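Local atomic coordinates of uncharacterized protein (Starkeya novella, PDB entry 5I20), a protein that exports amino acids of varied kinds, among them threonine, methionine, lysine and glutamate, across the bacterial inner membrane. Residues 17-22 against 218-223; 70-75 against 185-190; 101-106 against 123-128; 251-256 against 265-270. All blocks are in the same frame, centred on the assembly; numbering follows the deposited sequence.

How the interactions relate
Interactions 1 and 3 meet near the chain's centre: a single monoolein chain, probably in the central substrate-binding cavity, lies against Trp17 and Trp101, and these two indoles approach to 4.3 Å between Trp17 CZ3 and Trp101 CH2. The centres of interactions 1 and 3 are about 21 Å apart, on opposite sides of the chain's centre. Interaction 1 also touches interaction 4, where Ser251 OG approaches Ser18 O at 3.4 Å in a weak hydrogen bond. Interaction 2 touches none of the others, though its nearest atoms come within about 4 Å of interaction 1; its centre is about 32 Å from that of interaction 4. Interactions 1 and 2 join the two EamA regions; interactions 3 and 4 each stay within one.

Interaction 1: residues 17-22 against 218-223; sequences WSTLAL and IGPVGI. With OLC ((2R)-2,3-dihydroxypropyl (9Z)-octadec-9-enoate), chain G.
Two irregular places in transmembrane helices meet here, probably at the wall of the central substrate-binding cavity: a type I turn from Trp17 to Leu20, and a pi-type turn at 218-221 kinked at Pro220, whose nitrogen makes no bond to the preceding turn. Trp17 NE1 donates to Pro220 O over 3.2 Å. The evidence for a bent bond is an N-H...O angle of 135°, although the oxygen lies only 5° out of the indole plane, at the ring edge. On the acceptor side the donor is tilted 27° from the carbonyl plane. One face of the indole carries monoolein, with C9 of the lipid over the ring centre and 3.5 Å from Trp17 CE2. The pyrrolidine ring of Pro220 fills the rest of the contact. Leu20 CD2 packs on Pro220 CB at 3.7 Å, the two side chains running past each other in opposite senses, while Thr19 OG1 comes within 3.7 Å of Pro220 CG. That approach is only packing; the hydrogen bond of OG1 goes to Leu16 O. Beyond the contact, Trp228 and Trp163 meet the indole of Trp17, Thr19 leans on Leu254 of helix 246-258, and Val221 touches Phe40 of helix 32-53.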
loop_
_atom_site.group_PDB
_atom_site.type_symbol
_atom_site.label_atom_id
_atom_site.label_comp_id
_atom_site.label_asym_id
_atom_site.label_seq_id
_atom_site.Cartn_x
_atom_site.Cartn_y
_atom_site.Cartn_z
ATOM N N TRP A 17 1.800 -6.887 -0.163
ATOM C CA TRP A 17 2.593 -5.696 0.137
ATOM C C TRP A 17 3.574 -5.952 1.279
ATOM O O TRP A 17 4.547 -5.220 1.444
ATOM C CB TRP A 17 1.680 -4.514 0.468
ATOM C CG TRP A 17 0.884 -4.048 -0.714
ATOM C CD1 TRP A 17 1.240 -4.137 -2.028
ATOM C CD2 TRP A 17 -0.414 -3.439 -0.691
ATOM N NE1 TRP A 17 0.252 -3.612 -2.825
ATOM C CE2 TRP A 17 -0.776 -3.179 -2.028
ATOM C CE3 TRP A 17 -1.302 -3.087 0.331
ATOM C CZ2 TRP A 17 -1.990 -2.584 -2.371
ATOM C CZ3 TRP A 17 -2.504 -2.493 -0.010
ATOM C CH2 TRP A 17 -2.837 -2.249 -1.352
ATOM N N SER A 18 3.318 -6.999 2.057
ATOM C CA SER A 18 4.217 -7.387 3.138
ATOM C C SER A 18 5.538 -7.949 2.607
ATOM O O SER A 18 6.539 -7.970 3.326
ATOM C CB SER A 18 3.547 -8.420 4.051
ATOM O OG SER A 18 2.334 -7.925 4.594
ATOM N N THR A 19 5.540 -8.404 1.354
ATOM C CA THR A 19 6.732 -9.024 0.770
ATOM C C THR A 19 7.675 -8.015 0.107
ATOM O O THR A 19 8.724 -8.395 -0.412
ATOM C CB THR A 19 6.362 -10.097 -0.287
ATOM O OG1 THR A 19 5.839 -9.463 -1.464
ATOM C CG2 THR A 19 5.337 -11.078 0.263
ATOM N N LEU A 20 7.302 -6.738 0.128
ATOM C CA LEU A 20 8.069 -5.688 -0.545
ATOM C C LEU A 20 9.516 -5.580 -0.074
ATOM O O LEU A 20 10.437 -5.500 -0.890
ATOM C CB LEU A 20 7.382 -4.334 -0.361
ATOM C CG LEU A 20 6.159 -4.083 -1.240
ATOM C CD1 LEU A 20 5.544 -2.726 -0.938
ATOM C CD2 LEU A 20 6.541 -4.191 -2.705
ATOM N N ALA A 21 9.712 -5.571 1.242
ATOM C CA ALA A 21 11.043 -5.407 1.821
ATOM C C ALA A 21 11.967 -6.568 1.455
ATOM O O ALA A 21 13.187 -6.422 1.449
ATOM C CB ALA A 21 10.948 -5.268 3.332
ATOM N N LEU A 22 11.377 -7.716 1.146
ATOM C CA LEU A 22 12.142 -8.906 0.796
ATOM C C LEU A 22 12.784 -8.767 -0.582
ATOM O O LEU A 22 13.894 -9.244 -0.809
ATOM C CB LEU A 22 11.244 -10.144 0.837
ATOM C CG LEU A 22 11.751 -11.365 1.608
ATOM C CD1 LEU A 22 10.755 -12.510 1.500
ATOM C CD2 LEU A 22 13.125 -11.800 1.121
ATOM N N ILE A 218 4.164 -8.976 -10.776
ATOM C CA ILE A 218 3.059 -9.928 -10.753
ATOM C C ILE A 218 2.305 -9.900 -9.421
ATOM O O ILE A 218 1.077 -9.917 -9.397
ATOM C CB ILE A 218 3.552 -11.364 -11.022
ATOM C CG1 ILE A 218 4.263 -11.438 -12.376
ATOM C CG2 ILE A 218 2.393 -12.348 -10.982
ATOM C CD1 ILE A 218 4.738 -12.828 -12.737
ATOM N N GLY A 219 3.045 -9.846 -8.319
ATOM C CA GLY A 219 2.455 -9.937 -6.995
ATOM C C GLY A 219 1.972 -8.624 -6.406
ATOM O O GLY A 219 0.796 -8.280 -6.532
ATOM N N PRO A 220 2.879 -7.884 -5.750
ATOM C CA PRO A 220 2.577 -6.613 -5.077
ATOM C C PRO A 220 2.009 -5.533 -6.001
ATOM O O PRO A 220 1.676 -4.445 -5.528
ATOM C CB PRO A 220 3.940 -6.184 -4.525
ATOM C CG PRO A 220 4.696 -7.455 -4.364
ATOM C CD PRO A 220 4.272 -8.304 -5.525
ATOM N N VAL A 221 1.906 -5.828 -7.294
ATOM C CA VAL A 221 1.308 -4.902 -8.248
ATOM C C VAL A 221 0.236 -5.589 -9.090
ATOM O O VAL A 221 -0.927 -5.182 -9.087
ATOM C CB VAL A 221 2.367 -4.287 -9.186
ATOM C CG1 VAL A 221 1.696 -3.459 -10.267
ATOM C CG2 VAL A 221 3.357 -3.439 -8.399
ATOM N N GLY A 222 0.633 -6.642 -9.797
ATOM C CA GLY A 222 -0.245 -7.322 -10.734
ATOM C C GLY A 222 -1.419 -8.062 -10.127
ATOM O O GLY A 222 -2.311 -8.512 -10.843
ATOM N N ILE A 223 -1.422 -8.202 -8.809
ATOM C CA ILE A 223 -2.538 -8.841 -8.128
ATOM C C ILE A 223 -3.042 -7.957 -6.993
ATOM O O ILE A 223 -4.249 -7.797 -6.808
ATOM C CB ILE A 223 -2.149 -10.228 -7.575
ATOM C CG1 ILE A 223 -1.825 -11.188 -8.722
ATOM C CG2 ILE A 223 -3.272 -10.800 -6.726
ATOM C CD1 ILE A 223 -1.364 -12.552 -8.259
HETATM C C10 OLC G . 0.374 1.018 -0.049
HETATM C C9 OLC G . 0.463 -0.087 -1.043
HETATM C C11 OLC G . 0.959 2.346 -0.387
HETATM C C8 OLC G . 1.150 0.133 -2.346
HETATM C C16 OLC G . 5.177 2.546 2.393
HETATM C C12 OLC G . 1.411 3.029 0.859
HETATM C C7 OLC G . 2.520 -0.455 -2.319
HETATM C C15 OLC G . 4.783 3.575 1.386
HETATM C C13 OLC G . 2.528 3.963 0.533
HETATM C C6 OLC G . 3.174 -0.262 -3.647
HETATM C C14 OLC G . 3.427 4.108 1.713
HETATM C C5 OLC G . 4.437 0.513 -3.476
HETATM C C4 OLC G . 5.291 0.367 -4.692
HETATM C C3 OLC G . 6.631 0.973 -4.440
HETATM C C2 OLC G . 7.546 0.646 -5.572
#

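Interaction 2: residues 70-75 against 185-190; sequences HGIGGL and CLATAA
Ile72 and Leu75 of helix 65-88 meet Ala187, Thr188 and Cys185 of helix 181-199 in a transmembrane helix pair of the DMT fold. The local axes approach to 9.0 Å and cross at -52°, and the closest CA pair, Ile72 with Thr188, is 6.1 Å apart. No hydrogen bond spans the contact, so packing alone defines it. Ile72 lays the whole of its longer branch along a methyl group: its CG1 and CD1 are both 3.7 Å from Ala187 CB, an approach alongside the branch and not by its tip alone. Leu75, three residues on, meets Thr188 and Cys185. Its CB sits 3.5 Å from Thr188 OG1, and its CD1 reaches the sulfur of Cys185. Further out, Leu75 also touches Phe184 of the same partner helix and, on helix 150-169, Trp163 and Tyr166; Phe40 of helix 32-53 lies against Cys185. Thr188 OG1, though pressed on an aliphatic carbon, has its polar need met by Phe184 O one turn back. The torsion explains this: chi1 -58° turns OG1 back along its own helix, toward that carbonyl. The longest of these approaches, Leu75 CD1 to Cys185 SG, measures 4.1 Å.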
loop_
_atom_site.group_PDB
_atom_site.type_symbol
_atom_site.label_atom_id
_atom_site.label_comp_id
_atom_site.label_asym_id
_atom_site.label_seq_id
_atom_site.Cartn_x
_atom_site.Cartn_y
_atom_site.Cartn_z
ATOM N N HIS A 70 -9.118 9.708 -10.994
ATOM C CA HIS A 70 -9.059 8.947 -9.751
ATOM C C HIS A 70 -7.932 7.911 -9.755
ATOM O O HIS A 70 -7.117 7.864 -8.835
ATOM C CB HIS A 70 -10.411 8.267 -9.508
ATOM C CG HIS A 70 -10.372 7.167 -8.494
ATOM N ND1 HIS A 70 -10.486 5.837 -8.837
ATOM C CD2 HIS A 70 -10.249 7.200 -7.146
ATOM C CE1 HIS A 70 -10.427 5.097 -7.745
ATOM N NE2 HIS A 70 -10.283 5.898 -6.706
ATOM N N GLY A 71 -7.884 7.091 -10.801
ATOM C CA GLY A 71 -6.920 6.008 -10.875
ATOM C C GLY A 71 -5.491 6.438 -11.146
ATOM O O GLY A 71 -4.560 5.986 -10.475
ATOM N N ILE A 72 -5.312 7.302 -12.140
ATOM C CA ILE A 72 -3.982 7.790 -12.487
ATOM C C ILE A 72 -3.486 8.761 -11.423
ATOM O O ILE A 72 -2.327 8.703 -11.009
ATOM C CB ILE A 72 -3.969 8.476 -13.866
ATOM C CG1 ILE A 72 -4.443 7.499 -14.944
ATOM C CG2 ILE A 72 -2.581 9.004 -14.194
ATOM C CD1 ILE A 72 -4.627 8.132 -16.305
ATOM N N GLY A 73 -4.369 9.649 -10.980
ATOM C CA GLY A 73 -4.034 10.579 -9.919
ATOM C C GLY A 73 -3.741 9.846 -8.625
ATOM O O GLY A 73 -2.914 10.277 -7.826
ATOM N N GLY A 74 -4.419 8.723 -8.421
ATOM C CA GLY A 74 -4.225 7.932 -7.224
ATOM C C GLY A 74 -2.900 7.204 -7.233
ATOM O O GLY A 74 -2.009 7.505 -6.434
ATOM N N LEU A 75 -2.763 6.255 -8.153
ATOM C CA LEU A 75 -1.581 5.402 -8.201
ATOM C C LEU A 75 -0.293 6.178 -8.456
ATOM O O LEU A 75 0.694 5.983 -7.748
ATOM C CB LEU A 75 -1.751 4.320 -9.266
ATOM C CG LEU A 75 -2.892 3.330 -9.029
ATOM C CD1 LEU A 75 -2.711 2.101 -9.903
ATOM C CD2 LEU A 75 -2.988 2.939 -7.559
ATOM N N CYS A 185 -2.476 1.202 -14.042
ATOM C CA CYS A 185 -1.092 0.757 -13.932
ATOM C C CYS A 185 -0.285 1.110 -15.177
ATOM O O CYS A 185 0.833 1.613 -15.073
ATOM C CB CYS A 185 -1.031 -0.750 -13.675
ATOM S SG CYS A 185 -1.575 -1.240 -12.021
ATOM N N LEU A 186 -0.855 0.846 -16.351
ATOM C CA LEU A 186 -0.171 1.137 -17.607
ATOM C C LEU A 186 0.055 2.634 -17.774
ATOM O O LEU A 186 1.128 3.062 -18.204
ATOM C CB LEU A 186 -0.962 0.584 -18.795
ATOM C CG LEU A 186 -1.024 -0.942 -18.887
ATOM C CD1 LEU A 186 -1.878 -1.387 -20.066
ATOM C CD2 LEU A 186 0.375 -1.536 -18.975
ATOM N N ALA A 187 -0.954 3.426 -17.428
ATOM C CA ALA A 187 -0.831 4.879 -17.477
ATOM C C ALA A 187 0.231 5.358 -16.495
ATOM O O ALA A 187 1.060 6.206 -16.830
ATOM C CB ALA A 187 -2.168 5.541 -17.183
ATOM N N THR A 188 0.208 4.807 -15.283
ATOM C CA THR A 188 1.205 5.140 -14.268
ATOM C C THR A 188 2.604 4.748 -14.732
ATOM O O THR A 188 3.572 5.468 -14.490
ATOM C CB THR A 188 0.908 4.446 -12.921
ATOM O OG1 THR A 188 -0.396 4.820 -12.465
ATOM C CG2 THR A 188 1.936 4.841 -11.873
ATOM N N ALA A 189 2.704 3.606 -15.402
ATOM C CA ALA A 189 3.980 3.151 -15.943
ATOM C C ALA A 189 4.473 4.091 -17.039
ATOM O O ALA A 189 5.666 4.382 -17.125
ATOM C CB ALA A 189 3.857 1.732 -16.476
ATOM N N ALA A 190 3.553 4.563 -17.874
ATOM C CA ALA A 190 3.909 5.485 -18.947
ATOM C C ALA A 190 4.449 6.794 -18.379
ATOM O O ALA A 190 5.459 7.316 -18.853
ATOM C CB ALA A 190 2.710 5.747 -19.847
#

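Interaction 3: residues 101-106 against 123-128; sequences WPLLIV and AGALMG. With OLC ((2R)-2,3-dihydroxypropyl (9Z)-octadec-9-enoate), chain G.
Leu103 and Val106 face Ala125 across an almost exactly antiparallel pair of transmembrane helix segments, whose local directions differ by 175° and whose axes come within 9.4 Å. This packing joins helix 101-108 to helix 119-136 in the first EamA region of the DMT fold, with Leu103 and Ala125 as the nearest CA pair at 5.5 Å. The small Ala125 is what both larger side chains reach: its CB lies 3.8 Å from Leu103 CD1 and 3.8 Å from Val106 CG2. The two contacts come from residues three apart, so the methyl bridges successive turns of the opposing helix. Leu103 has CG anti to the backbone N (chi1 176°), a setting that carries its branched end across to the partner. There CD1 also meets Leu126 CD2 at 4.1 Å, where the two leucine side chains cross obliquely at the surface end of the contact. Elsewhere, Val106 touches Leu117 and Val242. Trp101, on the same segment, turns from this interface toward the protein's middle: Pro102 CD lies over one indole face and monoolein C10 over the opposite face, both displaced toward the rim. The lipid's closest approach to this ring is at the nitrogen, Trp101 NE1 to C12, 3.2 Å.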
loop_
_atom_site.group_PDB
_atom_site.type_symbol
_atom_site.label_atom_id
_atom_site.label_comp_id
_atom_site.label_asym_id
_atom_site.label_seq_id
_atom_site.Cartn_x
_atom_site.Cartn_y
_atom_site.Cartn_z
ATOM N N TRP A 101 -1.283 6.177 6.586
ATOM C CA TRP A 101 -2.371 5.923 5.639
ATOM C C TRP A 101 -3.405 4.877 6.085
ATOM O O TRP A 101 -4.569 4.990 5.705
ATOM C CB TRP A 101 -1.822 5.546 4.248
ATOM C CG TRP A 101 -1.168 4.191 4.064
ATOM C CD1 TRP A 101 0.171 3.927 4.062
ATOM C CD2 TRP A 101 -1.820 2.934 3.797
ATOM N NE1 TRP A 101 0.394 2.591 3.838
ATOM C CE2 TRP A 101 -0.808 1.958 3.669
ATOM C CE3 TRP A 101 -3.156 2.539 3.671
ATOM C CZ2 TRP A 101 -1.089 0.612 3.417
ATOM C CZ3 TRP A 101 -3.435 1.196 3.419
ATOM C CH2 TRP A 101 -2.404 0.253 3.295
ATOM N N PRO A 102 -3.008 3.864 6.878
ATOM C CA PRO A 102 -4.106 2.982 7.297
ATOM C C PRO A 102 -5.084 3.671 8.249
ATOM O O PRO A 102 -6.289 3.447 8.144
ATOM C CB PRO A 102 -3.383 1.826 7.994
ATOM C CG PRO A 102 -2.017 1.821 7.390
ATOM C CD PRO A 102 -1.693 3.272 7.188
ATOM N N LEU A 103 -4.572 4.500 9.155
ATOM C CA LEU A 103 -5.421 5.272 10.057
ATOM C C LEU A 103 -6.307 6.238 9.271
ATOM O O LEU A 103 -7.476 6.434 9.599
ATOM C CB LEU A 103 -4.568 6.036 11.073
ATOM C CG LEU A 103 -5.293 6.970 12.048
ATOM C CD1 LEU A 103 -6.293 6.200 12.900
ATOM C CD2 LEU A 103 -4.288 7.706 12.930
ATOM N N LEU A 104 -5.744 6.831 8.225
ATOM C CA LEU A 104 -6.470 7.786 7.399
ATOM C C LEU A 104 -7.650 7.132 6.689
ATOM O O LEU A 104 -8.729 7.716 6.601
ATOM C CB LEU A 104 -5.529 8.431 6.378
ATOM C CG LEU A 104 -4.476 9.377 6.954
ATOM C CD1 LEU A 104 -3.582 9.940 5.861
ATOM C CD2 LEU A 104 -5.145 10.499 7.738
ATOM N N ILE A 105 -7.440 5.919 6.188
ATOM C CA ILE A 105 -8.511 5.160 5.555
ATOM C C ILE A 105 -9.651 4.896 6.542
ATOM O O ILE A 105 -10.824 5.072 6.206
ATOM C CB ILE A 105 -7.991 3.820 4.982
ATOM C CG1 ILE A 105 -7.154 4.078 3.725
ATOM C CG2 ILE A 105 -9.141 2.878 4.667
ATOM C CD1 ILE A 105 -6.637 2.826 3.061
ATOM N N VAL A 106 -9.302 4.483 7.758
ATOM C CA VAL A 106 -10.300 4.245 8.796
ATOM C C VAL A 106 -11.096 5.517 9.068
ATOM O O VAL A 106 -12.326 5.496 9.072
ATOM C CB VAL A 106 -9.659 3.749 10.111
ATOM C CG1 VAL A 106 -10.705 3.660 11.214
ATOM C CG2 VAL A 106 -8.984 2.400 9.904
ATOM N N ALA A 123 -9.893 2.604 17.521
ATOM C CA ALA A 123 -8.994 2.047 18.526
ATOM C C ALA A 123 -8.103 0.955 17.936
ATOM O O ALA A 123 -6.930 0.847 18.286
ATOM C CB ALA A 123 -9.784 1.502 19.692
ATOM N N GLY A 124 -8.668 0.143 17.049
ATOM C CA GLY A 124 -7.916 -0.912 16.394
ATOM C C GLY A 124 -6.816 -0.336 15.525
ATOM O O GLY A 124 -5.691 -0.833 15.517
ATOM N N ALA A 125 -7.147 0.729 14.801
ATOM C CA ALA A 125 -6.179 1.422 13.962
ATOM C C ALA A 125 -5.063 2.054 14.793
ATOM O O ALA A 125 -3.895 2.017 14.404
ATOM C CB ALA A 125 -6.877 2.483 13.120
ATOM N N LEU A 126 -5.425 2.632 15.935
ATOM C CA LEU A 126 -4.452 3.309 16.784
ATOM C C LEU A 126 -3.458 2.318 17.387
ATOM O O LEU A 126 -2.281 2.636 17.554
ATOM C CB LEU A 126 -5.159 4.101 17.886
ATOM C CG LEU A 126 -5.927 5.320 17.367
ATOM C CD1 LEU A 126 -6.820 5.919 18.448
ATOM C CD2 LEU A 126 -4.966 6.360 16.810
ATOM N N MET A 127 -3.941 1.119 17.703
ATOM C CA MET A 127 -3.094 0.056 18.223
ATOM C C MET A 127 -2.135 -0.440 17.146
ATOM O O MET A 127 -0.972 -0.744 17.425
ATOM C CB MET A 127 -3.946 -1.103 18.751
ATOM C CG MET A 127 -4.773 -0.756 19.981
ATOM S SD MET A 127 -5.982 -2.033 20.403
ATOM C CE MET A 127 -4.904 -3.410 20.811
ATOM N N GLY A 128 -2.634 -0.519 15.916
ATOM C CA GLY A 128 -1.817 -0.914 14.785
ATOM C C GLY A 128 -0.746 0.115 14.481
ATOM O O GLY A 128 0.393 -0.236 14.174
HETATM C C10 OLC G . 0.374 1.018 -0.049
HETATM C C9 OLC G . 0.463 -0.087 -1.043
HETATM C C11 OLC G . 0.959 2.346 -0.387
HETATM C C8 OLC G . 1.150 0.133 -2.346
HETATM C C16 OLC G . 5.177 2.546 2.393
HETATM C C12 OLC G . 1.411 3.029 0.859
HETATM C C7 OLC G . 2.520 -0.455 -2.319
HETATM C C15 OLC G . 4.783 3.575 1.386
HETATM C C13 OLC G . 2.528 3.963 0.533
HETATM C C6 OLC G . 3.174 -0.262 -3.647
HETATM C C14 OLC G . 3.427 4.108 1.713
HETATM C C5 OLC G . 4.437 0.513 -3.476
HETATM C C4 OLC G . 5.291 0.367 -4.692
HETATM C C3 OLC G . 6.631 0.973 -4.440
HETATM C C2 OLC G . 7.546 0.646 -5.572
#

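Interaction 4: residues 251-256 against 265-270; sequences STLLLV and GALAIA. With OLC ((2R)-2,3-dihydroxypropyl (9Z)-octadec-9-enoate), chain I.
Leu267 reaches from the first turn of helix 265-282 toward helix 246-258, and its two methyls make the contact between these neighbouring transmembrane helices of the second EamA region. The bond from CA to CB is directed toward the partner helix. The chi1 of -172°, with CG anti to the backbone N, extends the chain further across, which matters because even the nearest CA atoms, those of Thr252 and Leu267, are 7.6 Å apart. CG comes 4.1 Å from Thr252 CG2. At the branch the two methyls part company. CD2 settles on threonine, 3.8 Å from Thr252 CG2 and 3.9 Å from Thr252 CB, the two side chains lying alongside and running in opposing senses. CD1 meets Leu253 CD2 instead, in a right-angle crossing. The same CD1 is 3.6 Å from C6 of another monoolein, distinct from the one at Trp17 and Trp101, so one methyl touches both protein and lipid. Thr252 presents its CG2 to Leu267, while OG1 bonds to Pro248 O within its own helix. Leu135 of helix 119-136 touches both Thr252 and Leu267, adding a third helix to the cluster. One residue along, Ala268 touches the same lipid, its CB 3.7 Å from C3. The leucine pair is the closest approach between the two segments: Leu253 CD2 to Leu267 CD1, 3.6 Å.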
loop_
_atom_site.group_PDB
_atom_site.type_symbol
_atom_site.label_atom_id
_atom_site.label_comp_id
_atom_site.label_asym_id
_atom_site.label_seq_id
_atom_site.Cartn_x
_atom_site.Cartn_y
_atom_site.Cartn_z
ATOM N N SER A 251 5.900 -8.060 7.308
ATOM C CA SER A 251 7.116 -7.763 6.557
ATOM C C SER A 251 8.358 -8.132 7.361
ATOM O O SER A 251 9.268 -8.787 6.853
ATOM C CB SER A 251 7.159 -6.283 6.167
ATOM O OG SER A 251 8.295 -5.985 5.376
ATOM N N THR A 252 8.380 -7.719 8.624
ATOM C CA THR A 252 9.497 -8.022 9.509
ATOM C C THR A 252 9.592 -9.518 9.795
ATOM O O THR A 252 10.688 -10.077 9.844
ATOM C CB THR A 252 9.380 -7.256 10.837
ATOM O OG1 THR A 252 9.250 -5.854 10.569
ATOM C CG2 THR A 252 10.605 -7.493 11.703
ATOM N N LEU A 253 8.443 -10.163 9.981
ATOM C CA LEU A 253 8.406 -11.610 10.186
ATOM C C LEU A 253 9.010 -12.360 8.997
ATOM O O LEU A 253 9.654 -13.393 9.173
ATOM C CB LEU A 253 6.971 -12.091 10.430
ATOM C CG LEU A 253 6.325 -11.774 11.783
ATOM C CD1 LEU A 253 4.857 -12.181 11.789
ATOM C CD2 LEU A 253 7.070 -12.468 12.909
ATOM N N LEU A 254 8.801 -11.839 7.792
ATOM C CA LEU A 254 9.345 -12.465 6.590
ATOM C C LEU A 254 10.862 -12.379 6.571
ATOM O O LEU A 254 11.542 -13.357 6.267
ATOM C CB LEU A 254 8.769 -11.822 5.329
ATOM C CG LEU A 254 7.394 -12.313 4.876
ATOM C CD1 LEU A 254 6.936 -11.547 3.642
ATOM C CD2 LEU A 254 7.430 -13.809 4.599
ATOM N N LEU A 255 11.383 -11.199 6.896
ATOM C CA LEU A 255 12.822 -10.975 6.946
ATOM C C LEU A 255 13.490 -11.837 8.015
ATOM O O LEU A 255 14.595 -12.342 7.807
ATOM C CB LEU A 255 13.122 -9.498 7.203
ATOM C CG LEU A 255 12.621 -8.513 6.145
ATOM C CD1 LEU A 255 12.988 -7.091 6.527
ATOM C CD2 LEU A 255 13.186 -8.868 4.777
ATOM N N VAL A 256 12.819 -12.008 9.152
ATOM C CA VAL A 256 13.347 -12.848 10.225
ATOM C C VAL A 256 13.418 -14.303 9.774
ATOM O O VAL A 256 14.421 -14.987 9.999
ATOM C CB VAL A 256 12.495 -12.746 11.511
ATOM C CG1 VAL A 256 12.970 -13.753 12.549
ATOM C CG2 VAL A 256 12.549 -11.337 12.079
ATOM N N GLY A 265 12.188 -7.823 20.866
ATOM C CA GLY A 265 11.077 -7.473 21.728
ATOM C C GLY A 265 10.103 -6.546 21.025
ATOM O O GLY A 265 8.887 -6.673 21.174
ATOM N N ALA A 266 10.647 -5.617 20.242
ATOM C CA ALA A 266 9.834 -4.662 19.500
ATOM C C ALA A 266 8.911 -5.373 18.519
ATOM O O ALA A 266 7.782 -4.947 18.289
ATOM C CB ALA A 266 10.722 -3.669 18.763
ATOM N N LEU A 267 9.407 -6.460 17.937
ATOM C CA LEU A 267 8.621 -7.255 17.009
ATOM C C LEU A 267 7.501 -7.983 17.757
ATOM O O LEU A 267 6.372 -8.071 17.272
ATOM C CB LEU A 267 9.527 -8.242 16.266
ATOM C CG LEU A 267 8.964 -9.067 15.103
ATOM C CD1 LEU A 267 8.401 -10.389 15.596
ATOM C CD2 LEU A 267 7.914 -8.290 14.314
ATOM N N ALA A 268 7.818 -8.496 18.942
ATOM C CA ALA A 268 6.829 -9.185 19.764
ATOM C C ALA A 268 5.707 -8.238 20.190
ATOM O O ALA A 268 4.531 -8.589 20.113
ATOM C CB ALA A 268 7.491 -9.809 20.988
ATOM N N ILE A 269 6.079 -7.038 20.629
ATOM C CA ILE A 269 5.110 -6.031 21.050
ATOM C C ILE A 269 4.227 -5.585 19.884
ATOM O O ILE A 269 3.013 -5.444 20.039
ATOM C CB ILE A 269 5.812 -4.797 21.665
ATOM C CG1 ILE A 269 6.535 -5.181 22.959
ATOM C CG2 ILE A 269 4.814 -3.688 21.946
ATOM C CD1 ILE A 269 5.606 -5.582 24.082
ATOM N N ALA A 270 4.833 -5.380 18.717
ATOM C CA ALA A 270 4.079 -4.990 17.526
ATOM C C ALA A 270 3.085 -6.079 17.134
ATOM O O ALA A 270 1.943 -5.786 16.779
ATOM C CB ALA A 270 5.019 -4.688 16.371
HETATM C C9 OLC I . 4.750 -14.782 16.005
HETATM C C8 OLC I . 5.224 -14.459 17.382
HETATM C C7 OLC I . 5.931 -13.147 17.370
HETATM C C6 OLC I . 7.407 -13.365 17.355
HETATM C C5 OLC I . 8.020 -12.718 18.551
HETATM C C4 OLC I . 9.503 -12.865 18.499
HETATM C C3 OLC I . 10.138 -11.952 19.493
HETATM C C2 OLC I . 10.692 -12.741 20.631
#